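Local structure of putative phosphatase (Bacteroides thetaiotaomicron, 3KYA) at residues G10-S15 and I82-G87; D392-D397 and E456-H461; C402-K405 and I411-T414. The protein is probably a phosphatase, binds zinc, and joins an IPT/TIG domain to what appears to be a six-bladed beta-propeller. All coordinates share one frame; numbering follows the deposited sequence. Where two conformers were deposited one is given.

Contact 1: G10-S15 and I82-G87. With EDO (1,2-ethanediol), chain E.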
ATOM      1  N   GLY A  10      21.354  38.690   0.611  1.00 27.97           N
ATOM      2  CA  GLY A  10      21.109  37.294   0.933  1.00 26.82           C
ATOM      3  C   GLY A  10      21.863  36.803   2.158  1.00 25.78           C
ATOM      4  O   GLY A  10      21.524  35.754   2.697  1.00 25.60           O
ATOM      5  N   ALA A  11      22.879  37.536   2.609  1.00 24.43           N
ATOM      6  CA  ALA A  11      23.642  37.124   3.794  1.00 23.55           C
ATOM      7  C   ALA A  11      22.913  37.488   5.088  1.00 22.75           C
ATOM      8  O   ALA A  11      22.117  38.425   5.115  1.00 22.64           O
ATOM      9  CB  ALA A  11      25.029  37.748   3.777  1.00 23.32           C
ATOM     10  N   PHE A  12      23.188  36.740   6.153  1.00 21.74           N
ATOM     11  CA  PHE A  12      22.620  37.008   7.476  1.00 21.20           C
ATOM     12  C   PHE A  12      23.126  38.341   8.014  1.00 20.93           C
ATOM     13  O   PHE A  12      24.316  38.626   7.933  1.00 20.78           O
ATOM     14  CB  PHE A  12      22.980  35.877   8.450  1.00 21.00           C
ATOM     15  CG  PHE A  12      22.616  36.151   9.889  1.00 20.23           C
ATOM     16  CD1 PHE A  12      21.300  36.413  10.256  1.00 19.23           C
ATOM     17  CD2 PHE A  12      23.585  36.090  10.887  1.00 20.03           C
ATOM     18  CE1 PHE A  12      20.960  36.644  11.584  1.00 18.41           C
ATOM     19  CE2 PHE A  12      23.258  36.319  12.210  1.00 19.13           C
ATOM     20  CZ  PHE A  12      21.944  36.598  12.564  1.00 18.98           C
ATOM     21  N   ASP A  13      22.210  39.157   8.537  1.00 20.88           N
ATOM     22  CA  ASP A  13      22.551  40.460   9.123  1.00 20.70           C
ATOM     23  C   ASP A  13      22.164  40.414  10.607  1.00 20.55           C
ATOM     24  O   ASP A  13      20.980  40.522  10.943  1.00 20.20           O
ATOM     25  CB  ASP A  13      21.820  41.582   8.386  1.00 20.91           C
ATOM     26  CG  ASP A  13      22.277  42.979   8.816  1.00 21.60           C
ATOM     27  OD1 ASP A  13      22.832  43.127   9.924  1.00 22.22           O
ATOM     28  OD2 ASP A  13      22.074  43.935   8.033  1.00 22.28           O
ATOM     29  N   PRO A  14      23.157  40.244  11.506  1.00 20.53           N
ATOM     30  CA  PRO A  14      22.870  40.117  12.941  1.00 20.57           C
ATOM     31  C   PRO A  14      22.296  41.367  13.627  1.00 20.46           C
ATOM     32  O   PRO A  14      21.900  41.274  14.786  1.00 20.55           O
ATOM     33  CB  PRO A  14      24.234  39.757  13.546  1.00 20.66           C
ATOM     34  CG  PRO A  14      25.223  40.222  12.574  1.00 20.91           C
ATOM     35  CD  PRO A  14      24.596  40.092  11.225  1.00 20.64           C
ATOM     36  N   SER A  15      22.269  42.508  12.938  1.00 20.39           N
ATOM     37  CA  SER A  15      21.677  43.732  13.493  1.00 20.42           C
ATOM     38  C   SER A  15      20.183  43.830  13.160  1.00 20.47           C
ATOM     39  O   SER A  15      19.514  44.754  13.612  1.00 20.15           O
ATOM     40  CB  SER A  15      22.396  44.971  12.971  1.00 20.57           C
ATOM     41  OG  SER A  15      22.268  45.079  11.566  1.00 21.08           O
ATOM     42  N   ILE A  82      13.650  29.342  15.805  1.00 15.03           N
ATOM     43  CA  ILE A  82      14.851  29.345  14.980  0.50 14.79           C
ATOM     44  C   ILE A  82      15.856  30.320  15.559  1.00 14.79           C
ATOM     45  O   ILE A  82      15.480  31.406  16.013  1.00 14.44           O
ATOM     46  CB  ILE A  82      14.545  29.746  13.518  0.50 14.62           C
ATOM     47  CG1 ILE A  82      13.612  28.730  12.859  0.50 14.14           C
ATOM     48  CG2 ILE A  82      15.831  29.847  12.693  0.50 14.88           C
ATOM     49  CD1 ILE A  82      13.315  29.033  11.397  0.50 13.41           C
ATOM     50  N   THR A  83      17.122  29.915  15.567  1.00 14.71           N
ATOM     51  CA  THR A  83      18.220  30.748  16.020  1.00 14.78           C
ATOM     52  C   THR A  83      19.239  30.761  14.892  1.00 14.74           C
ATOM     53  O   THR A  83      19.676  29.701  14.434  1.00 15.25           O
ATOM     54  CB  THR A  83      18.887  30.240  17.312  1.00 15.06           C
ATOM     55  OG1 THR A  83      17.927  30.213  18.370  1.00 15.71           O
ATOM     56  CG2 THR A  83      20.079  31.159  17.718  1.00 15.19           C
ATOM     57  N   VAL A  84      19.575  31.957  14.427  1.00 14.55           N
ATOM     58  CA  VAL A  84      20.545  32.158  13.370  1.00 14.24           C
ATOM     59  C   VAL A  84      21.738  32.872  13.997  1.00 15.01           C
ATOM     60  O   VAL A  84      21.568  33.827  14.762  1.00 14.45           O
ATOM     61  CB  VAL A  84      19.960  32.990  12.212  1.00 14.41           C
ATOM     62  CG1 VAL A  84      20.955  33.060  11.023  1.00 13.72           C
ATOM     63  CG2 VAL A  84      18.625  32.411  11.766  1.00 12.98           C
ATOM     64  N   GLY A  85      22.944  32.394  13.695  1.00 14.86           N
ATOM     65  CA  GLY A  85      24.156  32.980  14.248  1.00 15.63           C
ATOM     66  C   GLY A  85      24.581  32.350  15.561  1.00 15.93           C
ATOM     67  O   GLY A  85      23.886  31.488  16.105  1.00 16.22           O
ATOM     68  N   GLU A  86      25.731  32.784  16.074  1.00 16.38           N
ATOM     69  CA  GLU A  86      26.278  32.228  17.306  1.00 17.07           C
ATOM     70  C   GLU A  86      26.825  33.305  18.221  1.00 18.05           C
ATOM     71  O   GLU A  86      27.234  34.365  17.763  1.00 18.10           O
ATOM     72  CB  GLU A  86      27.406  31.250  16.986  1.00 16.73           C
ATOM     73  CG  GLU A  86      27.059  30.155  16.006  1.00 16.90           C
ATOM     74  CD  GLU A  86      28.224  29.208  15.799  1.00 17.90           C
ATOM     75  OE1 GLU A  86      28.605  28.549  16.790  1.00 18.18           O
ATOM     76  OE2 GLU A  86      28.772  29.140  14.672  1.00 16.13           O
ATOM     77  N   GLY A  87      26.830  33.020  19.519  1.00 19.34           N
ATOM     78  CA  GLY A  87      27.352  33.947  20.511  1.00 20.39           C
ATOM     79  C   GLY A  87      26.693  35.314  20.450  1.00 21.20           C
ATOM     80  O   GLY A  87      25.470  35.412  20.389  1.00 21.30           O
TER
HETATM   81  C1  EDO E   4      16.158  27.166  18.146  1.00 38.81           C
HETATM   82  O1  EDO E   4      16.303  28.414  18.826  1.00 39.13           O
HETATM   83  C2  EDO E   4      17.445  26.360  18.263  1.00 39.42           C
HETATM   84  O2  EDO E   4      17.689  25.952  19.610  1.00 39.41           O
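Phe-12 swings CG trans to its own N (chi1 172°), and Val-84 does the same with CG1 (chi1 -174°), which brings the phenyl ring and this one methyl together as the side chains slide past each other in opposite directions. CG1 lies over one face of the ring, 3.6 Å from the centroid of Phe-12 and 16° off the normal, a CH-pi contact. The methyl sits off-centre, with Val-84 CG1 closest to Phe-12 CD1 at 3.5 Å. Farther along the ring, Phe-12 CE2 comes to 4.0 Å from the CA of Gly-85, where the lack of a side chain lets the backbone pass so near. The other face of the phenyl group carries Pro-14 N, so the loop folds over its own aromatic. Just beyond, Asp-13 OD1 takes the backbone N of Ser-15 at 3.1 Å, an Asx turn, and the hydroxyl of Ser-15 reaches it from the same face of the carboxylate. Val-18 touches both Phe-12 and Val-84, extending the apolar patch at the end of strand 80-84. Gly-10 O and Asp-13 N are hydrogen-bonded to Ser-64 and Asn-40, but no hydrogen bond crosses between 10-15 and 82-87; the loop before strand 19-28 meets the end of strand 80-84 through apolar packing and one CH-pi contact.

Contact 2: D392-D397 and E456-H461; sequences DFYFVD and EMFYVH. With EDO (1,2-ethanediol), chain G.
Two consecutive blades of the beta-propeller meet here, Tyr-394 and Val-396 on strand 391-397 of one packing against Phe-458 and Val-460 on strand 457-462 of the next. The aromatic pair is T-shaped: the edge of the Phe-458 ring points at the face of Tyr-394, with centroids 5.4 Å apart and planes inclined at 59°. It is the far end of the phenyl group that arrives, Phe-458 CZ standing 4.0 Å from Tyr-394 CG, toward the rim of the tyrosine ring rather than over its middle. Phe-458 CE2 also reaches Tyr-394 CB, at 4.1 Å. Both residues set CG opposite their carbonyl carbon (chi1 -69° for Tyr-394, -64° for Phe-458), and the two side chains cross at about a right angle. Two residues further along each strand, the valines meet by single methyls, Val-396 CG1 lying 4.0 Å from Val-460 CG1. The backbones stay well apart, the CA atoms of Val-396 and Val-460 being 8.1 Å from each other, so the blades are joined by buried apolar side chains with no hydrogen bond between these segments. Strands 374-381 and 446-452 complete the packing: Val-380 of the former touches the side chains of both Tyr-394 and Phe-458, while Val-446 and Leu-449 of the latter touch Val-396 and Val-460 respectively.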
ATOM      1  N   ASP A 392      -7.938  -6.308   9.442  1.00 15.35           N
ATOM      2  CA  ASP A 392      -6.626  -6.767   9.013  1.00 14.63           C
ATOM      3  C   ASP A 392      -6.155  -7.729  10.100  1.00 14.11           C
ATOM      4  O   ASP A 392      -6.761  -7.820  11.175  1.00 14.06           O
ATOM      5  CB  ASP A 392      -5.631  -5.620   8.857  1.00 14.53           C
ATOM      6  CG  ASP A 392      -5.920  -4.764   7.657  1.00 14.97           C
ATOM      7  OD1 ASP A 392      -6.081  -5.341   6.553  1.00 14.41           O
ATOM      8  OD2 ASP A 392      -5.954  -3.523   7.807  1.00 14.34           O
ATOM      9  N   PHE A 393      -5.068  -8.438   9.818  1.00 13.58           N
ATOM     10  CA  PHE A 393      -4.498  -9.420  10.733  1.00 13.81           C
ATOM     11  C   PHE A 393      -3.035  -9.050  11.004  1.00 13.91           C
ATOM     12  O   PHE A 393      -2.304  -8.683  10.079  1.00 14.62           O
ATOM     13  CB  PHE A 393      -4.616 -10.794  10.085  1.00 13.66           C
ATOM     14  CG  PHE A 393      -4.073 -11.931  10.909  1.00 13.01           C
ATOM     15  CD1 PHE A 393      -4.805 -12.452  11.971  1.00 12.93           C
ATOM     16  CD2 PHE A 393      -2.862 -12.511  10.592  1.00 13.86           C
ATOM     17  CE1 PHE A 393      -4.316 -13.537  12.726  1.00 13.19           C
ATOM     18  CE2 PHE A 393      -2.365 -13.590  11.342  1.00 14.24           C
ATOM     19  CZ  PHE A 393      -3.106 -14.097  12.410  1.00 14.33           C
ATOM     20  N   TYR A 394      -2.634  -9.104  12.269  1.00 13.29           N
ATOM     21  CA  TYR A 394      -1.288  -8.756  12.707  1.00 13.64           C
ATOM     22  C   TYR A 394      -0.726  -9.938  13.472  1.00 13.69           C
ATOM     23  O   TYR A 394      -1.454 -10.544  14.252  1.00 13.83           O
ATOM     24  CB  TYR A 394      -1.307  -7.535  13.624  1.00 14.16           C
ATOM     25  CG  TYR A 394      -1.681  -6.258  12.913  1.00 14.03           C
ATOM     26  CD1 TYR A 394      -3.004  -5.963  12.613  1.00 14.97           C
ATOM     27  CD2 TYR A 394      -0.707  -5.343  12.546  1.00 15.94           C
ATOM     28  CE1 TYR A 394      -3.347  -4.774  11.966  1.00 15.28           C
ATOM     29  CE2 TYR A 394      -1.035  -4.170  11.896  1.00 16.88           C
ATOM     30  CZ  TYR A 394      -2.345  -3.892  11.600  1.00 15.97           C
ATOM     31  OH  TYR A 394      -2.642  -2.713  10.947  1.00 16.61           O
ATOM     32  N   PHE A 395       0.539 -10.284  13.239  1.00 13.65           N
ATOM     33  CA  PHE A 395       1.153 -11.415  13.948  1.00 13.48           C
ATOM     34  C   PHE A 395       2.620 -11.162  14.238  1.00 13.65           C
ATOM     35  O   PHE A 395       3.281 -10.383  13.542  1.00 14.10           O
ATOM     36  CB  PHE A 395       0.972 -12.730  13.172  1.00 13.87           C
ATOM     37  CG  PHE A 395       1.850 -12.866  11.946  1.00 13.52           C
ATOM     38  CD1 PHE A 395       1.427 -12.416  10.688  1.00 13.60           C
ATOM     39  CD2 PHE A 395       3.096 -13.468  12.047  1.00 14.24           C
ATOM     40  CE1 PHE A 395       2.250 -12.560   9.565  1.00 15.51           C
ATOM     41  CE2 PHE A 395       3.910 -13.619  10.934  1.00 16.19           C
ATOM     42  CZ  PHE A 395       3.478 -13.158   9.686  1.00 14.57           C
ATOM     43  N   VAL A 396       3.119 -11.790  15.300  1.00 13.47           N
ATOM     44  CA  VAL A 396       4.526 -11.676  15.646  1.00 12.90           C
ATOM     45  C   VAL A 396       5.287 -12.773  14.874  1.00 12.85           C
ATOM     46  O   VAL A 396       4.953 -13.948  14.972  1.00 12.82           O
ATOM     47  CB  VAL A 396       4.783 -11.690  17.189  1.00 13.30           C
ATOM     48  CG1 VAL A 396       4.409 -10.320  17.776  1.00 11.93           C
ATOM     49  CG2 VAL A 396       4.068 -12.874  17.932  1.00 10.47           C
ATOM     50  N   ASP A 397       6.269 -12.332  14.085  1.00 12.70           N
ATOM     51  CA  ASP A 397       7.104 -13.184  13.208  1.00 13.05           C
ATOM     52  C   ASP A 397       8.376 -13.370  14.012  1.00 12.77           C
ATOM     53  O   ASP A 397       9.287 -12.548  13.956  1.00 12.75           O
ATOM     54  CB  ASP A 397       7.318 -12.453  11.899  1.00 13.13           C
ATOM     55  CG  ASP A 397       7.975 -13.307  10.828  1.00 14.56           C
ATOM     56  OD1 ASP A 397       8.085 -14.545  11.019  1.00 13.78           O
ATOM     57  OD2 ASP A 397       8.360 -12.719   9.796  1.00 15.89           O
ATOM     58  N   GLU A 456      -7.165   0.778  21.802  1.00 15.49           N
ATOM     59  CA  GLU A 456      -6.451   0.762  20.523  1.00 16.38           C
ATOM     60  C   GLU A 456      -4.940   0.644  20.719  1.00 16.06           C
ATOM     61  O   GLU A 456      -4.161   1.500  20.286  1.00 16.21           O
ATOM     62  CB  GLU A 456      -6.828   1.980  19.682  1.00 16.51           C
ATOM     63  CG  GLU A 456      -8.274   1.888  19.210  1.00 18.16           C
ATOM     64  CD  GLU A 456      -8.728   3.094  18.400  1.00 20.99           C
ATOM     65  OE1 GLU A 456      -8.147   4.189  18.556  1.00 21.80           O
ATOM     66  OE2 GLU A 456      -9.688   2.937  17.622  1.00 21.93           O
HETATM   67  N   MSE A 457      -4.546  -0.429  21.385  1.00 15.70           N
HETATM   68  CA  MSE A 457      -3.135  -0.700  21.630  1.00 15.84           C
HETATM   69  C   MSE A 457      -2.835  -2.181  21.686  1.00 14.80           C
HETATM   70  O   MSE A 457      -3.683  -3.003  22.058  1.00 14.71           O
HETATM   71  CB  MSE A 457      -2.671  -0.050  22.938  1.00 16.98           C
HETATM   72  CG  MSE A 457      -3.326  -0.566  24.172  1.00 18.32           C
HETATM   73 SE   MSE A 457      -2.765   0.536  25.706  0.75 25.74          SE
HETATM   74  CE  MSE A 457      -0.975  -0.162  25.873  1.00 13.92           C
ATOM     75  N   PHE A 458      -1.601  -2.502  21.315  1.00 13.40           N
ATOM     76  CA  PHE A 458      -1.120  -3.855  21.338  1.00 12.80           C
ATOM     77  C   PHE A 458      -0.211  -4.068  22.537  1.00 12.70           C
ATOM     78  O   PHE A 458       0.485  -3.143  22.961  1.00 12.58           O
ATOM     79  CB  PHE A 458      -0.229  -4.154  20.121  1.00 12.51           C
ATOM     80  CG  PHE A 458      -0.916  -4.080  18.775  1.00 12.54           C
ATOM     81  CD1 PHE A 458      -1.003  -2.876  18.079  1.00 13.16           C
ATOM     82  CD2 PHE A 458      -1.371  -5.242  18.160  1.00 13.62           C
ATOM     83  CE1 PHE A 458      -1.590  -2.828  16.813  1.00 13.64           C
ATOM     84  CE2 PHE A 458      -1.954  -5.208  16.898  1.00 13.97           C
ATOM     85  CZ  PHE A 458      -2.064  -4.002  16.220  1.00 13.81           C
ATOM     86  N   TYR A 459      -0.243  -5.284  23.081  1.00 12.44           N
ATOM     87  CA  TYR A 459       0.762  -5.744  24.034  1.00 12.96           C
ATOM     88  C   TYR A 459       1.499  -6.877  23.322  1.00 12.96           C
ATOM     89  O   TYR A 459       0.878  -7.741  22.693  1.00 12.54           O
ATOM     90  CB  TYR A 459       0.164  -6.246  25.346  1.00 13.42           C
ATOM     91  CG  TYR A 459      -0.454  -5.133  26.132  1.00 13.35           C
ATOM     92  CD1 TYR A 459       0.305  -4.385  27.017  1.00 15.18           C
ATOM     93  CD2 TYR A 459      -1.793  -4.800  25.966  1.00 15.79           C
ATOM     94  CE1 TYR A 459      -0.250  -3.346  27.727  1.00 16.09           C
ATOM     95  CE2 TYR A 459      -2.364  -3.780  26.690  1.00 16.20           C
ATOM     96  CZ  TYR A 459      -1.586  -3.050  27.560  1.00 17.86           C
ATOM     97  OH  TYR A 459      -2.130  -2.013  28.276  1.00 20.59           O
ATOM     98  N   VAL A 460       2.822  -6.872  23.432  1.00 12.81           N
ATOM     99  CA  VAL A 460       3.664  -7.827  22.754  1.00 12.77           C
ATOM    100  C   VAL A 460       4.563  -8.540  23.746  1.00 12.51           C
ATOM    101  O   VAL A 460       5.168  -7.889  24.585  1.00 12.61           O
ATOM    102  CB  VAL A 460       4.588  -7.099  21.768  1.00 13.20           C
ATOM    103  CG1 VAL A 460       5.440  -8.107  21.002  1.00 13.67           C
ATOM    104  CG2 VAL A 460       3.769  -6.193  20.816  1.00 12.82           C
ATOM    105  N   HIS A 461       4.676  -9.864  23.643  1.00 12.24           N
ATOM    106  CA  HIS A 461       5.600 -10.603  24.478  1.00 11.63           C
ATOM    107  C   HIS A 461       6.911 -10.800  23.727  1.00 12.47           C
ATOM    108  O   HIS A 461       6.979 -11.588  22.765  1.00 12.33           O
ATOM    109  CB  HIS A 461       5.020 -11.942  24.926  1.00 12.40           C
ATOM    110  CG  HIS A 461       5.986 -12.779  25.700  1.00 12.26           C
ATOM    111  ND1 HIS A 461       6.063 -14.154  25.567  1.00 11.58           N
ATOM    112  CD2 HIS A 461       6.979 -12.427  26.552  1.00 12.92           C
ATOM    113  CE1 HIS A 461       7.018 -14.612  26.356  1.00 12.98           C
ATOM    114  NE2 HIS A 461       7.604 -13.586  26.950  1.00 12.29           N
TER
HETATM  115  C1  EDO G   6     -11.436   5.370  16.439  1.00 70.80           C
HETATM  116  O1  EDO G   6     -10.593   4.556  15.617  1.00 70.78           O
HETATM  117  C2  EDO G   6     -10.675   6.607  16.908  1.00 71.03           C
HETATM  118  O2  EDO G   6     -10.607   6.628  18.340  1.00 71.30           O

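Contact 3: C402-K405 and I411-T414; sequences CVRK and IVST
Ser-413 O is gripped twice by the facing strand: Lys-405 N donates to it at 3.0 Å, and Arg-404 NE adds a weak bond at 3.4 Å. The return bond, Ser-413 N to Lys-405 O at 2.9 Å, makes Lys-405 and Ser-413 a hydrogen-bonded antiparallel pair. Lys-405 O also receives a CA-H...O contact from Val-412 CA at 3.2 Å. Next to this pair, Arg-404 and Thr-414 form a non-hydrogen-bonded one. The two strands are the arms of a beta hairpin that supplies the outer part of a propeller blade, with 412-415 at its edge. Arg-404 bends at chi2 (-80°) and chi3 (-67°), folding back over the partner strand and laying one face of its guanidinium on Val-412, CG1 to NH2 3.4 Å, while Ser-413 O sits at its edge. The charge is met by two salt bridges, NH1 to Asp-397 and NH2 to Asp-363; the latter's carboxylate, with Tyr-361, also bonds the hydroxyl of Thr-414. A leucine in place of Arg-404 would probably leave Asp-363 and Asp-397 without their cationic mate and uncover the methyl of Val-412. On the opposite face of the sheet, Lys-405 CB lies 3.5 Å from Ser-413 OG. Toward the start of strand 402-406, Cys-402 CB packs on Thr-414 CG2 at 4.1 Å.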
ATOM      1  N   CYS A 402       9.792  -8.882  14.529  1.00 13.97           N
ATOM      2  CA  CYS A 402       8.839  -7.839  14.170  1.00 13.88           C
ATOM      3  C   CYS A 402       7.378  -8.294  14.194  1.00 13.40           C
ATOM      4  O   CYS A 402       7.074  -9.484  14.305  1.00 12.66           O
ATOM      5  CB  CYS A 402       9.190  -7.311  12.777  1.00 14.09           C
ATOM      6  SG  CYS A 402       9.049  -8.549  11.455  1.00 14.10           S
ATOM      7  N   VAL A 403       6.495  -7.306  14.123  1.00 13.09           N
ATOM      8  CA  VAL A 403       5.068  -7.514  13.964  1.00 12.98           C
ATOM      9  C   VAL A 403       4.784  -7.298  12.470  1.00 12.84           C
ATOM     10  O   VAL A 403       5.182  -6.261  11.906  1.00 13.70           O
ATOM     11  CB  VAL A 403       4.234  -6.513  14.788  1.00 13.44           C
ATOM     12  CG1 VAL A 403       2.740  -6.726  14.541  1.00 13.55           C
ATOM     13  CG2 VAL A 403       4.555  -6.622  16.303  1.00 12.83           C
ATOM     14  N   ARG A 404       4.155  -8.276  11.823  1.00 12.65           N
ATOM     15  CA  ARG A 404       3.766  -8.179  10.400  1.00 13.18           C
ATOM     16  C   ARG A 404       2.248  -7.973  10.306  1.00 13.11           C
ATOM     17  O   ARG A 404       1.499  -8.306  11.245  1.00 13.39           O
ATOM     18  CB  ARG A 404       4.120  -9.451   9.608  1.00 13.14           C
ATOM     19  CG  ARG A 404       5.514 -10.036   9.764  1.00 14.89           C
ATOM     20  CD  ARG A 404       6.620  -9.367   8.960  1.00 15.17           C
ATOM     21  NE  ARG A 404       6.533  -9.520   7.501  1.00 13.03           N
ATOM     22  CZ  ARG A 404       6.956 -10.578   6.798  1.00 13.63           C
ATOM     23  NH1 ARG A 404       7.462 -11.651   7.397  1.00 12.75           N
ATOM     24  NH2 ARG A 404       6.840 -10.574   5.463  1.00 13.74           N
ATOM     25  N   LYS A 405       1.806  -7.435   9.169  1.00 13.44           N
ATOM     26  CA  LYS A 405       0.409  -7.175   8.868  1.00 13.45           C
ATOM     27  C   LYS A 405       0.019  -7.962   7.616  1.00 13.94           C
ATOM     28  O   LYS A 405       0.805  -8.044   6.672  1.00 13.62           O
ATOM     29  CB  LYS A 405       0.191  -5.679   8.606  1.00 13.85           C
ATOM     30  CG  LYS A 405      -1.235  -5.290   8.218  1.00 14.40           C
ATOM     31  CD  LYS A 405      -1.308  -3.810   7.868  1.00 16.44           C
ATOM     32  CE  LYS A 405      -2.602  -3.440   7.196  1.00 17.81           C
ATOM     33  NZ  LYS A 405      -2.576  -2.023   6.686  1.00 18.84           N
ATOM     34  N   ILE A 411      -1.830  -9.545   1.208  1.00 14.87           N
ATOM     35  CA  ILE A 411      -0.627  -8.720   1.134  1.00 14.87           C
ATOM     36  C   ILE A 411       0.018  -8.660   2.534  1.00 14.29           C
ATOM     37  O   ILE A 411      -0.629  -8.251   3.506  1.00 14.13           O
ATOM     38  CB  ILE A 411      -0.906  -7.311   0.607  1.00 15.43           C
ATOM     39  CG1 ILE A 411      -1.474  -7.383  -0.817  1.00 16.40           C
ATOM     40  CG2 ILE A 411       0.367  -6.488   0.602  1.00 15.49           C
ATOM     41  CD1 ILE A 411      -1.615  -6.020  -1.510  1.00 18.24           C
ATOM     42  N   VAL A 412       1.274  -9.096   2.618  1.00 14.00           N
ATOM     43  CA  VAL A 412       2.027  -9.093   3.860  1.00 13.53           C
ATOM     44  C   VAL A 412       3.008  -7.921   3.882  1.00 13.77           C
ATOM     45  O   VAL A 412       3.768  -7.709   2.936  1.00 12.75           O
ATOM     46  CB  VAL A 412       2.798 -10.404   4.077  1.00 13.57           C
ATOM     47  CG1 VAL A 412       3.464 -10.418   5.485  1.00 12.66           C
ATOM     48  CG2 VAL A 412       1.866 -11.611   3.902  1.00 13.11           C
ATOM     49  N   SER A 413       2.980  -7.172   4.984  1.00 13.97           N
ATOM     50  CA  SER A 413       3.881  -6.041   5.195  1.00 14.39           C
ATOM     51  C   SER A 413       4.490  -6.113   6.607  1.00 14.45           C
ATOM     52  O   SER A 413       4.173  -7.027   7.384  1.00 14.53           O
ATOM     53  CB  SER A 413       3.137  -4.721   4.993  1.00 14.61           C
ATOM     54  OG  SER A 413       2.060  -4.596   5.901  1.00 16.00           O
ATOM     55  N   THR A 414       5.387  -5.178   6.912  1.00 14.14           N
ATOM     56  CA  THR A 414       6.014  -5.118   8.222  1.00 14.32           C
ATOM     57  C   THR A 414       5.444  -3.895   8.917  1.00 14.74           C
ATOM     58  O   THR A 414       5.546  -2.780   8.395  1.00 15.40           O
ATOM     59  CB  THR A 414       7.540  -5.064   8.133  1.00 14.01           C
ATOM     60  OG1 THR A 414       8.014  -6.261   7.504  1.00 14.98           O
ATOM     61  CG2 THR A 414       8.163  -4.971   9.523  1.00 13.95           C
TER

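From the N terminus, contact 1 comes first: it closes a loop of 66 residues, bringing the end of strand 80-84, within the IPT/TIG region, back to the segment ahead of strand 19-28. The chain then runs on into the propeller, and contact 2 opens only after contact 1 has closed, their centres about 49 Å apart. Contact 2 spans 58 residues to join neighbouring blades. Contact 3 nests inside that span, closing a hairpin with five residues between its segments. Contacts 2 and 3 touch, since strands 391-397 and 402-406 are neighbours in one sheet: contact 3 builds up that blade from within, whereas contact 2 fixes it to the next.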